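Local coordinates for type IV secretion system protein VirB11 (Brucella suis, PDB 2GZA) that hydrolyses ATP as the hexameric ATPase of the VirB type IV secretion system, which could help establish the replication niche in the host, at the interface of chains A and B. Residues are numbered along the deposited sequence; one frame, centred on the assembly and turned at random. Chains: chain A/B, Type IV secretion system protein VirB11.

Contact 1: the interface of chains A and B. Residues chain A 99, 101, 122-123; chain B 193, 211, 213.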
# COMPACT_ATOMS: atom_id res chain seq x y z
N GLY A 99 -36.50 -18.54 -12.14
CA GLY A 99 -35.13 -18.90 -11.87
C GLY A 99 -34.13 -18.69 -13.00
O GLY A 99 -32.96 -19.03 -12.86
N ARG A 101 -31.60 -16.57 -15.35
CA ARG A 101 -30.76 -15.39 -15.28
C ARG A 101 -30.83 -14.67 -16.61
O ARG A 101 -30.74 -15.29 -17.66
CB ARG A 101 -29.29 -15.74 -15.05
CG ARG A 101 -28.95 -16.47 -13.78
CD ARG A 101 -27.45 -16.70 -13.73
NE ARG A 101 -27.11 -17.86 -12.93
CZ ARG A 101 -26.66 -17.81 -11.67
NH1 ARG A 101 -26.49 -16.64 -11.06
NH2 ARG A 101 -26.38 -18.93 -11.03
N PRO A 122 -32.16 -22.44 -15.54
CA PRO A 122 -31.61 -23.29 -14.47
C PRO A 122 -31.42 -24.76 -14.87
O PRO A 122 -32.16 -25.30 -15.69
CB PRO A 122 -32.66 -23.18 -13.36
CG PRO A 122 -33.90 -22.74 -14.04
CD PRO A 122 -33.45 -21.86 -15.16
N SER A 123 -30.41 -25.38 -14.28
CA SER A 123 -30.02 -26.74 -14.60
C SER A 123 -30.72 -27.74 -13.68
O SER A 123 -30.63 -27.63 -12.46
CB SER A 123 -28.50 -26.86 -14.48
OG SER A 123 -28.06 -28.20 -14.57
N LYS B 193 -24.23 -31.94 -7.75
CA LYS B 193 -25.42 -32.66 -7.30
C LYS B 193 -25.21 -34.17 -7.19
O LYS B 193 -25.71 -34.80 -6.26
CB LYS B 193 -26.62 -32.37 -8.20
CG LYS B 193 -27.20 -30.98 -8.00
CD LYS B 193 -28.66 -30.90 -8.46
CE LYS B 193 -28.79 -30.85 -9.97
NZ LYS B 193 -30.12 -30.35 -10.41
N VAL B 211 -29.77 -19.04 -7.46
CA VAL B 211 -30.86 -19.75 -8.14
C VAL B 211 -31.08 -21.13 -7.53
O VAL B 211 -30.12 -21.86 -7.30
CB VAL B 211 -30.66 -19.83 -9.68
CG1 VAL B 211 -30.86 -18.46 -10.31
CG2 VAL B 211 -29.29 -20.35 -10.02
N GLU B 213 -31.31 -24.72 -7.24
CA GLU B 213 -30.90 -25.84 -8.09
C GLU B 213 -30.45 -27.03 -7.27
O GLU B 213 -30.63 -28.18 -7.68
CB GLU B 213 -29.77 -25.43 -9.03
CG GLU B 213 -30.18 -24.54 -10.17
CD GLU B 213 -29.01 -24.17 -11.07
OE1 GLU B 213 -27.89 -23.92 -10.54
OE2 GLU B 213 -29.20 -24.12 -12.30
O HOH W 1 -26.73 -21.55 -11.20
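The carboxylate of B:Glu213 reaches across to the backbone of A:Ser123. This VirB11 ATPase belongs to the GSP E family, and the patch is part of the subunit interface of its hexamer. The amide N of A:Ser123 donates to OE2 of B:Glu213 at 2.6 Å. The bond is nearly straight, 174° at the hydrogen. It meets OE2 on the anti side, 24° out of the carboxylate plane. OE2 also lies near CA of A:Pro122.

The other carboxylate oxygen is used through water. OE1 of B:Glu213 lies 2.7 Å from water 1. Water 1 is also 2.6 Å from NH2 of A:Arg101, at the guanidinium edge and in its plane. The two charged groups do not touch directly; the water joins them.

B:Val211 packs with its two methyls on different partners. CG2 of B:Val211 lies 3.4 Å from NH2 of A:Arg101, at the tip of a side chain that crosses the valine at about a right angle. CG1 of B:Val211 turns to the carbonyl O of A:Gly99, at 3.4 Å.

A:Arg101 is extended from CG to NE and carries its guanidinium out from strand 101-105. B:Glu213 is extended beyond CG (chi2 -180°), which brings its carboxylate up to the A:Ser123 amide. Farther along, NZ of B:Lys193, from helix 188-196, makes a weak hydrogen bond of 3.4 Å to the carbonyl O of A:Ser123.

Contact 2: the interface of chains A and B. Residues chain A 128-130; chain B 168-169, 191, 194-195, 198.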
# COMPACT_ATOMS: atom_id res chain seq x y z
N THR A 128 -26.59 -39.97 -10.99
CA THR A 128 -25.74 -40.51 -9.93
C THR A 128 -24.32 -40.62 -10.47
O THR A 128 -24.09 -40.43 -11.66
CB THR A 128 -26.20 -41.91 -9.48
OG1 THR A 128 -26.25 -42.79 -10.62
CG2 THR A 128 -27.56 -41.86 -8.81
N LEU A 129 -23.37 -40.93 -9.59
CA LEU A 129 -22.01 -41.23 -10.05
C LEU A 129 -22.01 -42.49 -10.91
O LEU A 129 -21.21 -42.59 -11.84
CB LEU A 129 -21.03 -41.39 -8.89
CG LEU A 129 -20.49 -40.20 -8.09
CD1 LEU A 129 -19.59 -40.71 -6.98
CD2 LEU A 129 -19.74 -39.21 -8.97
N GLU A 130 -22.88 -43.44 -10.60
CA GLU A 130 -23.05 -44.62 -11.45
C GLU A 130 -23.55 -44.29 -12.87
O GLU A 130 -23.05 -44.84 -13.84
CB GLU A 130 -23.94 -45.67 -10.79
CG GLU A 130 -23.18 -46.66 -9.93
CD GLU A 130 -22.90 -46.14 -8.54
OE1 GLU A 130 -23.39 -45.05 -8.19
OE2 GLU A 130 -22.18 -46.82 -7.77
N LEU B 168 -14.01 -40.19 -5.91
CA LEU B 168 -14.93 -39.10 -5.63
C LEU B 168 -15.94 -39.47 -4.56
O LEU B 168 -16.24 -38.65 -3.69
CB LEU B 168 -15.62 -38.63 -6.90
CG LEU B 168 -14.75 -37.90 -7.92
CD1 LEU B 168 -15.57 -37.57 -9.16
CD2 LEU B 168 -14.12 -36.64 -7.33
N ARG B 169 -16.47 -40.69 -4.63
CA ARG B 169 -17.36 -41.21 -3.60
C ARG B 169 -16.67 -41.23 -2.24
O ARG B 169 -17.25 -40.76 -1.25
CB ARG B 169 -17.90 -42.60 -3.96
CG ARG B 169 -18.63 -43.26 -2.80
CD ARG B 169 -19.23 -44.59 -3.18
NE ARG B 169 -20.42 -44.43 -4.02
CZ ARG B 169 -20.57 -44.95 -5.23
NH1 ARG B 169 -19.61 -45.68 -5.79
NH2 ARG B 169 -21.69 -44.73 -5.90
N LEU B 191 -22.65 -32.37 -11.65
CA LEU B 191 -21.66 -33.18 -10.95
C LEU B 191 -21.70 -32.90 -9.45
O LEU B 191 -21.65 -33.83 -8.64
CB LEU B 191 -20.25 -32.97 -11.51
CG LEU B 191 -19.10 -33.78 -10.88
CD1 LEU B 191 -19.37 -35.29 -10.91
CD2 LEU B 191 -17.76 -33.47 -11.53
N ALA B 194 -24.47 -34.75 -8.13
CA ALA B 194 -24.12 -36.17 -8.06
C ALA B 194 -23.27 -36.46 -6.83
O ALA B 194 -23.48 -37.46 -6.16
CB ALA B 194 -23.40 -36.63 -9.32
N LEU B 195 -22.33 -35.57 -6.54
CA LEU B 195 -21.46 -35.71 -5.38
C LEU B 195 -22.21 -35.55 -4.06
O LEU B 195 -21.87 -36.19 -3.07
CB LEU B 195 -20.28 -34.72 -5.45
CG LEU B 195 -19.24 -34.93 -6.55
CD1 LEU B 195 -18.33 -33.72 -6.63
CD2 LEU B 195 -18.43 -36.19 -6.32
N GLU B 198 -23.78 -38.53 -2.39
CA GLU B 198 -22.87 -39.42 -1.67
C GLU B 198 -22.71 -39.03 -0.19
O GLU B 198 -22.10 -39.75 0.59
CB GLU B 198 -21.50 -39.47 -2.36
CG GLU B 198 -21.52 -39.94 -3.84
CD GLU B 198 -22.17 -41.30 -4.06
OE1 GLU B 198 -22.91 -41.44 -5.05
OE2 GLU B 198 -21.95 -42.23 -3.27
O HOH W 2 -24.16 -40.02 -7.12
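The start of helix 129-134 of chain A docks on chain B, against helix 164-173, the later part of helix 188-196 and the loop that follows it. Helix 188-196 is the one that follows the P-loop (Walker A motif) and begins with its lysine and threonine.

A:Leu129 is the main apolar contact of the patch, with 99 Å² of its surface hidden by chain B. CD1 of A:Leu129 lies 3.8 Å from CG of B:Glu198. CD1 of A:Leu129 is also 3.9 Å from CB of B:Arg169. The other methyl, CD2 of A:Leu129, points to helix 188-196 and is 4.2 Å from CD2 of B:Leu195. The side chains of A:Leu129 and B:Glu198 cross obliquely.

Beside the leucine is a salt bridge. NH2 of B:Arg169 donates to OE2 of A:Glu130 at 2.9 Å, on the syn side, slightly out of the carboxylate plane and tilted from the guanidinium plane. A weak, more bent hydrogen bond runs from the same NH2 to OE1. The carboxylate carbon lies at the guanidinium edge, and NH2 faces both oxygens. The two planes are 32° apart, and the side chains cross at about a right angle. A:Glu130 is bent at chi2 (83°), which folds its carboxylate towards the arginine.

B:Arg169 is also held from its own chain. NE of B:Arg169 donates to OE2 of B:Glu198 at 2.8 Å, in a second salt bridge, from above the carboxylate plane (53° out of it). The guanidinium thus links two carboxylates and probably offsets their like charges.

A water ties the helix start to the same glutamate. Backbone N of A:Leu129 is 2.7 Å from water 2. Water 2 is also bound to the carbonyl O of B:Ala194, and lies 2.8 Å from OE1 of B:Glu198.

The centres of the C-alpha atoms of contact 1 and contact 2 are about 19 Å apart on one interface between neighbouring subunits. Part of contact 1 (122-123, beside A:Gly99 and A:Arg101) and contact 2 (128-130) come from nearby segments of chain A. On chain B, helix 188-196 serves both: B:Lys193 reaches contact 1, and the next residue, B:Ala194, belongs to contact 2. This helix follows the P-loop. The pairing may therefore couple the nucleotide site of one subunit to the position of its neighbour, though the structure alone does not show this. The interface lacks exact two-fold symmetry, as suits a hexameric ring.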